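Long-range contacts in oxidoreductase, Gfo/Idh/MocA family (Vibrio cholerae, PDB 1XEA), which probably works as a nucleotide-dependent oxidoreductase, pairing an NAD-binding Rossmann fold with a second domain built on a large mixed sheet: residues F163-F168 / L298-C303; V175-Q180 / I289-A294. One frame throughout, in Å; residues are numbered along the deposited sequence.

Contact 1 of 2, residues F163-F168 / L298-C303; sequences FVFDDF and LAEAIC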
ATOM      1  N   PHE A 163      -5.416  -6.616  31.164  1.00 48.11           N
ATOM      2  CA  PHE A 163      -4.669  -6.716  29.919  1.00 47.68           C
ATOM      3  C   PHE A 163      -4.759  -8.123  29.334  1.00 47.60           C
ATOM      4  O   PHE A 163      -5.026  -8.284  28.151  1.00 48.84           O
ATOM      5  CB  PHE A 163      -3.211  -6.349  30.194  1.00 46.16           C
ATOM      6  CG  PHE A 163      -2.334  -6.299  28.970  1.00 45.57           C
ATOM      7  CD1 PHE A 163      -1.801  -5.088  28.543  1.00 44.35           C
ATOM      8  CD2 PHE A 163      -1.929  -7.463  28.333  1.00 44.56           C
ATOM      9  CE1 PHE A 163      -0.876  -5.038  27.511  1.00 42.74           C
ATOM     10  CE2 PHE A 163      -1.002  -7.415  27.299  1.00 43.58           C
ATOM     11  CZ  PHE A 163      -0.472  -6.199  26.894  1.00 42.39           C
ATOM     12  N   VAL A 164      -4.550  -9.138  30.163  1.00 46.46           N
ATOM     13  CA  VAL A 164      -4.591 -10.500  29.669  1.00 46.38           C
ATOM     14  C   VAL A 164      -5.981 -11.072  29.477  1.00 46.92           C
ATOM     15  O   VAL A 164      -6.330 -11.500  28.380  1.00 49.37           O
ATOM     16  CB  VAL A 164      -3.806 -11.459  30.578  1.00 46.43           C
ATOM     17  CG1 VAL A 164      -3.855 -12.871  30.015  1.00 46.75           C
ATOM     18  CG2 VAL A 164      -2.362 -11.002  30.692  1.00 46.91           C
ATOM     19  N   PHE A 165      -6.789 -11.093  30.524  1.00 46.50           N
ATOM     20  CA  PHE A 165      -8.115 -11.668  30.380  1.00 46.11           C
ATOM     21  C   PHE A 165      -9.091 -10.893  29.509  1.00 46.91           C
ATOM     22  O   PHE A 165      -9.941 -11.492  28.853  1.00 46.25           O
ATOM     23  CB  PHE A 165      -8.734 -11.932  31.752  1.00 44.12           C
ATOM     24  CG  PHE A 165      -8.299 -13.230  32.362  1.00 44.14           C
ATOM     25  CD1 PHE A 165      -7.052 -13.353  32.961  1.00 44.93           C
ATOM     26  CD2 PHE A 165      -9.122 -14.343  32.306  1.00 44.49           C
ATOM     27  CE1 PHE A 165      -6.630 -14.569  33.491  1.00 44.11           C
ATOM     28  CE2 PHE A 165      -8.707 -15.559  32.834  1.00 45.74           C
ATOM     29  CZ  PHE A 165      -7.460 -15.667  33.426  1.00 45.43           C
ATOM     30  N   ASP A 166      -8.977  -9.574  29.472  1.00 48.34           N
ATOM     31  CA  ASP A 166      -9.914  -8.803  28.666  1.00 50.60           C
ATOM     32  C   ASP A 166      -9.394  -8.340  27.308  1.00 49.92           C
ATOM     33  O   ASP A 166     -10.124  -7.703  26.545  1.00 51.10           O
ATOM     34  CB  ASP A 166     -10.415  -7.599  29.463  1.00 54.02           C
ATOM     35  CG  ASP A 166     -11.088  -8.006  30.756  1.00 59.17           C
ATOM     36  OD1 ASP A 166     -12.110  -8.734  30.703  1.00 60.57           O
ATOM     37  OD2 ASP A 166     -10.592  -7.602  31.831  1.00 63.25           O
ATOM     38  N   ASP A 167      -8.150  -8.675  26.985  1.00 47.67           N
ATOM     39  CA  ASP A 167      -7.586  -8.231  25.720  1.00 43.26           C
ATOM     40  C   ASP A 167      -6.713  -9.273  25.038  1.00 42.39           C
ATOM     41  O   ASP A 167      -7.116  -9.869  24.037  1.00 42.65           O
ATOM     42  CB  ASP A 167      -6.782  -6.956  25.963  1.00 40.87           C
ATOM     43  CG  ASP A 167      -6.872  -5.987  24.814  1.00 39.78           C
ATOM     44  OD1 ASP A 167      -7.646  -6.247  23.871  1.00 40.12           O
ATOM     45  OD2 ASP A 167      -6.176  -4.952  24.855  1.00 39.78           O
ATOM     46  N   PHE A 168      -5.521  -9.484  25.592  1.00 40.48           N
ATOM     47  CA  PHE A 168      -4.547 -10.432  25.057  1.00 38.50           C
ATOM     48  C   PHE A 168      -5.165 -11.781  24.735  1.00 38.20           C
ATOM     49  O   PHE A 168      -4.696 -12.508  23.858  1.00 37.53           O
ATOM     50  CB  PHE A 168      -3.405 -10.629  26.051  1.00 36.69           C
ATOM     51  CG  PHE A 168      -2.257 -11.398  25.494  1.00 36.21           C
ATOM     52  CD1 PHE A 168      -1.458 -10.847  24.496  1.00 34.74           C
ATOM     53  CD2 PHE A 168      -1.972 -12.683  25.954  1.00 35.98           C
ATOM     54  CE1 PHE A 168      -0.386 -11.562  23.959  1.00 34.66           C
ATOM     55  CE2 PHE A 168      -0.901 -13.412  25.425  1.00 36.70           C
ATOM     56  CZ  PHE A 168      -0.101 -12.853  24.422  1.00 34.73           C
ATOM     57  N   LEU A 298      -4.376 -20.999  29.960  1.00 46.80           N
ATOM     58  CA  LEU A 298      -3.116 -20.392  29.534  1.00 45.86           C
ATOM     59  C   LEU A 298      -3.044 -18.931  30.005  1.00 45.93           C
ATOM     60  O   LEU A 298      -2.003 -18.466  30.473  1.00 45.97           O
ATOM     61  CB  LEU A 298      -2.995 -20.434  28.012  1.00 44.67           C
ATOM     62  CG  LEU A 298      -1.613 -20.728  27.412  1.00 45.06           C
ATOM     63  CD1 LEU A 298      -1.575 -20.101  26.035  1.00 44.22           C
ATOM     64  CD2 LEU A 298      -0.487 -20.198  28.279  1.00 42.30           C
ATOM     65  N   ALA A 299      -4.153 -18.210  29.867  1.00 45.15           N
ATOM     66  CA  ALA A 299      -4.202 -16.825  30.293  1.00 46.07           C
ATOM     67  C   ALA A 299      -3.884 -16.756  31.783  1.00 48.10           C
ATOM     68  O   ALA A 299      -3.156 -15.873  32.235  1.00 48.24           O
ATOM     69  CB  ALA A 299      -5.574 -16.240  30.022  1.00 46.54           C
ATOM     70  N   GLU A 300      -4.436 -17.694  32.546  1.00 49.44           N
ATOM     71  CA  GLU A 300      -4.199 -17.748  33.983  1.00 50.44           C
ATOM     72  C   GLU A 300      -2.707 -17.872  34.236  1.00 50.50           C
ATOM     73  O   GLU A 300      -2.123 -17.083  34.982  1.00 49.93           O
ATOM     74  CB  GLU A 300      -4.915 -18.955  34.589  1.00 54.18           C
ATOM     75  CG  GLU A 300      -6.095 -18.593  35.476  1.00 58.07           C
ATOM     76  CD  GLU A 300      -5.680 -17.753  36.665  1.00 60.30           C
ATOM     77  OE1 GLU A 300      -4.781 -18.195  37.416  1.00 60.38           O
ATOM     78  OE2 GLU A 300      -6.255 -16.656  36.846  1.00 61.76           O
ATOM     79  N   ALA A 301      -2.106 -18.873  33.594  1.00 49.18           N
ATOM     80  CA  ALA A 301      -0.683 -19.154  33.714  1.00 47.97           C
ATOM     81  C   ALA A 301       0.146 -17.922  33.405  1.00 49.31           C
ATOM     82  O   ALA A 301       1.061 -17.570  34.149  1.00 50.08           O
ATOM     83  CB  ALA A 301      -0.306 -20.273  32.777  1.00 45.26           C
ATOM     84  N   ILE A 302      -0.183 -17.258  32.305  1.00 50.72           N
ATOM     85  CA  ILE A 302       0.549 -16.066  31.903  1.00 52.27           C
ATOM     86  C   ILE A 302       0.496 -14.987  32.980  1.00 54.74           C
ATOM     87  O   ILE A 302       1.524 -14.407  33.339  1.00 54.71           O
ATOM     88  CB  ILE A 302       0.006 -15.515  30.563  1.00 50.08           C
ATOM     89  CG1 ILE A 302       0.260 -16.552  29.457  1.00 48.12           C
ATOM     90  CG2 ILE A 302       0.669 -14.185  30.233  1.00 48.00           C
ATOM     91  CD1 ILE A 302      -0.387 -16.243  28.126  1.00 46.26           C
ATOM     92  N   CYS A 303      -0.700 -14.736  33.509  1.00 57.51           N
ATOM     93  CA  CYS A 303      -0.889 -13.724  34.550  1.00 58.89           C
ATOM     94  C   CYS A 303      -0.034 -13.971  35.778  1.00 59.54           C
ATOM     95  O   CYS A 303       0.589 -13.054  36.312  1.00 58.42           O
ATOM     96  CB  CYS A 303      -2.352 -13.678  34.977  1.00 59.44           C
ATOM     97  SG  CYS A 303      -3.375 -12.678  33.917  1.00 61.88           S
TER
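Two helices that pack beside the large mixed sheet of this Gfo/Idh/MocA-type fold meet here, 160-175 and the C-terminal helix 286-311. Their short segments run at 136° to each other with axes 9.6 Å apart, and V164 and A299 are the CA pair nearest across the gap. V164 carries CG1 anti to its backbone N, which sets that methyl 3.8 Å from A299 CB, while its CB meets C303 SG at 3.6 Å. F165 swings its ring across beside V164. A299 CB sits over one face of that ring, displaced toward the rim, in a CH-pi contact 4.1 Å from the ring centroid; C303 SG comes to the edge in the ring plane, a sulfur-aromatic contact with CE1 of F165 at 3.8 Å. E300 CG also lies at the ring edge, in its plane; the bend at chi2 (-61°) then turns the carboxylate back beside F165, crossing it obliquely with the planes 49° apart, and its oxygens are held by R161 and Q304. One helical turn on, widened to a pi-type turn with F168 N bonded to F163 O, the two helices meet the mixed sheet: F168 reaches L200 of strand 196-206 and A213 and M215 of strand 209-216, and I302 touches V202. Between the helices, F168 offers its ring edge to I302 CD1, CE2 to CD1 being 3.9 Å.

Contact 2 of 2, residues V175-Q180 / I289-A294; sequences VNLSRQ and IERNLA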
ATOM      1  N   VAL A 175      -4.706 -17.894  18.148  1.00 34.54           N
ATOM      2  CA  VAL A 175      -3.530 -18.600  17.699  1.00 35.76           C
ATOM      3  C   VAL A 175      -3.407 -19.967  18.342  1.00 36.79           C
ATOM      4  O   VAL A 175      -2.702 -20.832  17.835  1.00 35.99           O
ATOM      5  CB  VAL A 175      -2.289 -17.769  18.031  1.00 37.13           C
ATOM      6  CG1 VAL A 175      -1.049 -18.543  17.717  1.00 41.86           C
ATOM      7  CG2 VAL A 175      -2.308 -16.473  17.231  1.00 38.75           C
ATOM      8  N   ASN A 176      -4.113 -20.151  19.458  1.00 39.96           N
ATOM      9  CA  ASN A 176      -4.088 -21.393  20.236  1.00 41.17           C
ATOM     10  C   ASN A 176      -4.751 -22.583  19.530  1.00 42.25           C
ATOM     11  O   ASN A 176      -5.745 -23.132  19.996  1.00 40.14           O
ATOM     12  CB  ASN A 176      -4.757 -21.142  21.584  1.00 41.81           C
ATOM     13  CG  ASN A 176      -4.423 -22.200  22.597  1.00 43.69           C
ATOM     14  OD1 ASN A 176      -3.753 -23.182  22.282  1.00 46.36           O
ATOM     15  ND2 ASN A 176      -4.871 -22.005  23.827  1.00 43.76           N
ATOM     16  N   LEU A 177      -4.163 -22.985  18.411  1.00 45.72           N
ATOM     17  CA  LEU A 177      -4.681 -24.074  17.604  1.00 48.52           C
ATOM     18  C   LEU A 177      -4.180 -25.444  18.052  1.00 51.85           C
ATOM     19  O   LEU A 177      -4.521 -26.462  17.452  1.00 51.96           O
ATOM     20  CB  LEU A 177      -4.291 -23.835  16.148  1.00 47.02           C
ATOM     21  CG  LEU A 177      -4.707 -22.492  15.537  1.00 45.95           C
ATOM     22  CD1 LEU A 177      -3.892 -22.237  14.292  1.00 44.69           C
ATOM     23  CD2 LEU A 177      -6.196 -22.483  15.229  1.00 44.53           C
ATOM     24  N   SER A 178      -3.360 -25.471  19.097  1.00 55.57           N
ATOM     25  CA  SER A 178      -2.806 -26.725  19.601  1.00 58.13           C
ATOM     26  C   SER A 178      -3.290 -27.028  21.018  1.00 59.62           C
ATOM     27  O   SER A 178      -2.814 -27.965  21.665  1.00 60.04           O
ATOM     28  CB  SER A 178      -1.280 -26.645  19.610  1.00 59.72           C
ATOM     29  OG  SER A 178      -0.827 -25.775  20.638  1.00 60.36           O
ATOM     30  N   ARG A 179      -4.230 -26.221  21.496  1.00 61.48           N
ATOM     31  CA  ARG A 179      -4.771 -26.371  22.840  1.00 62.69           C
ATOM     32  C   ARG A 179      -3.633 -26.338  23.845  1.00 62.01           C
ATOM     33  O   ARG A 179      -3.343 -27.335  24.504  1.00 61.65           O
ATOM     34  CB  ARG A 179      -5.542 -27.683  22.983  1.00 65.79           C
ATOM     35  CG  ARG A 179      -6.664 -27.859  21.978  1.00 71.67           C
ATOM     36  CD  ARG A 179      -7.623 -28.956  22.422  1.00 78.39           C
ATOM     37  NE  ARG A 179      -6.938 -30.135  22.980  1.00 86.06           N
ATOM     38  CZ  ARG A 179      -6.683 -30.343  24.278  1.00 88.33           C
ATOM     39  NH1 ARG A 179      -7.050 -29.445  25.184  1.00 89.64           N
ATOM     40  NH2 ARG A 179      -6.087 -31.466  24.676  1.00 88.32           N
ATOM     41  N   GLN A 180      -2.982 -25.183  23.940  1.00 61.93           N
ATOM     42  CA  GLN A 180      -1.873 -24.972  24.863  1.00 62.10           C
ATOM     43  C   GLN A 180      -2.517 -24.526  26.177  1.00 61.93           C
ATOM     44  O   GLN A 180      -3.237 -23.532  26.212  1.00 60.89           O
ATOM     45  CB  GLN A 180      -0.953 -23.878  24.315  1.00 61.94           C
ATOM     46  CG  GLN A 180       0.445 -23.827  24.911  1.00 63.63           C
ATOM     47  CD  GLN A 180       1.260 -25.085  24.625  1.00 65.81           C
ATOM     48  OE1 GLN A 180       1.068 -25.761  23.601  1.00 66.24           O
ATOM     49  NE2 GLN A 180       2.189 -25.395  25.522  1.00 66.52           N
ATOM     50  N   ILE A 289     -14.728 -26.912  23.448  1.00 44.41           N
ATOM     51  CA  ILE A 289     -14.654 -26.732  24.889  1.00 43.00           C
ATOM     52  C   ILE A 289     -13.195 -26.775  25.350  1.00 44.54           C
ATOM     53  O   ILE A 289     -12.747 -25.885  26.074  1.00 45.30           O
ATOM     54  CB  ILE A 289     -15.422 -27.839  25.618  1.00 41.06           C
ATOM     55  CG1 ILE A 289     -16.837 -27.937  25.067  1.00 39.66           C
ATOM     56  CG2 ILE A 289     -15.443 -27.558  27.097  1.00 39.48           C
ATOM     57  CD1 ILE A 289     -17.510 -29.216  25.419  1.00 36.00           C
ATOM     58  N   GLU A 290     -12.461 -27.807  24.929  1.00 45.74           N
ATOM     59  CA  GLU A 290     -11.055 -27.965  25.306  1.00 48.14           C
ATOM     60  C   GLU A 290     -10.221 -26.746  24.947  1.00 46.19           C
ATOM     61  O   GLU A 290      -9.336 -26.355  25.706  1.00 46.41           O
ATOM     62  CB  GLU A 290     -10.433 -29.203  24.642  1.00 51.82           C
ATOM     63  CG  GLU A 290     -10.848 -30.548  25.246  1.00 59.56           C
ATOM     64  CD  GLU A 290      -9.915 -31.700  24.841  1.00 65.60           C
ATOM     65  OE1 GLU A 290      -9.778 -31.984  23.618  1.00 66.21           O
ATOM     66  OE2 GLU A 290      -9.314 -32.329  25.756  1.00 68.51           O
ATOM     67  N   ARG A 291     -10.504 -26.150  23.792  1.00 44.01           N
ATOM     68  CA  ARG A 291      -9.766 -24.972  23.362  1.00 41.01           C
ATOM     69  C   ARG A 291     -10.144 -23.821  24.279  1.00 40.23           C
ATOM     70  O   ARG A 291      -9.292 -23.033  24.694  1.00 39.45           O
ATOM     71  CB  ARG A 291     -10.092 -24.626  21.905  1.00 39.03           C
ATOM     72  CG  ARG A 291      -9.422 -23.345  21.416  1.00 38.02           C
ATOM     73  CD  ARG A 291      -9.716 -23.035  19.954  1.00 37.88           C
ATOM     74  NE  ARG A 291      -9.164 -21.734  19.567  1.00 38.47           N
ATOM     75  CZ  ARG A 291      -9.139 -21.263  18.322  1.00 37.65           C
ATOM     76  NH1 ARG A 291      -9.632 -21.983  17.326  1.00 36.56           N
ATOM     77  NH2 ARG A 291      -8.616 -20.073  18.072  1.00 35.39           N
ATOM     78  N   ASN A 292     -11.427 -23.730  24.608  1.00 40.86           N
ATOM     79  CA  ASN A 292     -11.880 -22.667  25.498  1.00 42.89           C
ATOM     80  C   ASN A 292     -11.141 -22.764  26.842  1.00 43.42           C
ATOM     81  O   ASN A 292     -10.508 -21.805  27.291  1.00 42.92           O
ATOM     82  CB  ASN A 292     -13.394 -22.753  25.688  1.00 42.55           C
ATOM     83  CG  ASN A 292     -14.137 -22.421  24.422  1.00 43.97           C
ATOM     84  OD1 ASN A 292     -13.935 -21.364  23.841  1.00 47.09           O
ATOM     85  ND2 ASN A 292     -14.983 -23.318  23.979  1.00 45.90           N
ATOM     86  N   LEU A 293     -11.204 -23.934  27.469  1.00 41.27           N
ATOM     87  CA  LEU A 293     -10.525 -24.138  28.730  1.00 39.27           C
ATOM     88  C   LEU A 293      -9.064 -23.802  28.590  1.00 38.14           C
ATOM     89  O   LEU A 293      -8.529 -22.970  29.316  1.00 38.93           O
ATOM     90  CB  LEU A 293     -10.661 -25.585  29.173  1.00 40.76           C
ATOM     91  CG  LEU A 293     -12.052 -25.866  29.725  1.00 42.71           C
ATOM     92  CD1 LEU A 293     -12.278 -27.364  29.819  1.00 43.39           C
ATOM     93  CD2 LEU A 293     -12.199 -25.198  31.084  1.00 40.84           C
ATOM     94  N   ALA A 294      -8.414 -24.453  27.639  1.00 37.23           N
ATOM     95  CA  ALA A 294      -6.997 -24.235  27.420  1.00 37.39           C
ATOM     96  C   ALA A 294      -6.618 -22.751  27.331  1.00 38.57           C
ATOM     97  O   ALA A 294      -5.673 -22.302  27.990  1.00 39.18           O
ATOM     98  CB  ALA A 294      -6.554 -24.968  26.162  1.00 37.14           C
TER
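Helix 160-175 gives out at V175, whose side chain turns away from helix 286-311 and packs on W149. N176, the first residue to leave helical torsions, is the centre of an inverse gamma turn, closed by L177 N on V175 O at 2.7 Å. With CG anti to its backbone N (chi1 -163°), its amide reaches forward along its own loop: OD1 takes Q180 N at 2.7 Å, almost straight (177°) and on a lone pair in the carbonyl plane, and ND2 gives a longer bond to Q180 O. That pair of bonds folds 176-180 into a compact loop, and ND2 has a further acceptor in S295 OG. N176 O lies over one face of the R291 guanidinium, 3.7 Å from NE, and makes no hydrogen bond with it; R291 NE makes its salt bridge with D173 OD1. L177 points its CB away, yet the L177 and R291 side chains lie side by side, pointing the same way, with CD2 of L177 4.1 Å from R291 NH1. R179 bends at chi3 so that its guanidinium lies almost flat against the E290 carboxylate, the planes 13° apart and E290 CD over the centre of one face. NE to E290 OE1 is 3.4 Å, a salt bridge of charges alone, with no N-H directed at the oxygen. Farther in, A294 CB fits against the loop backbone, 4.0 Å from R179 C and 3.6 Å from Q180 O. What results is a helix-to-strand connection, between helix 160-175 and strand 186-193, the outermost of the mixed sheet within this chain, closed by an asparagine side chain that bonds to main chain and packed against a long C-terminal helix.

How the contacts relate
Both contacts bring the 160-180 region against helix 286-311, contact 1 through the body of helix 160-175 and contact 2 through the loop that follows it. Since the helices run largely antiparallel there, the later segment of the first meets the earlier part of the second. Contact 1 is an apolar helix-helix interface, nearly all buried, relying on methyls, rings and a sulfur. Contact 2 is also largely buried but more polar, and reaches the surface at R179, whose guanidinium stacks on the E290 carboxylate. Neither has a hydrogen bond across its segments. The two adjoin directly, L298 CG lying 3.5 Å from Q180 O, with centres about 13 Å apart.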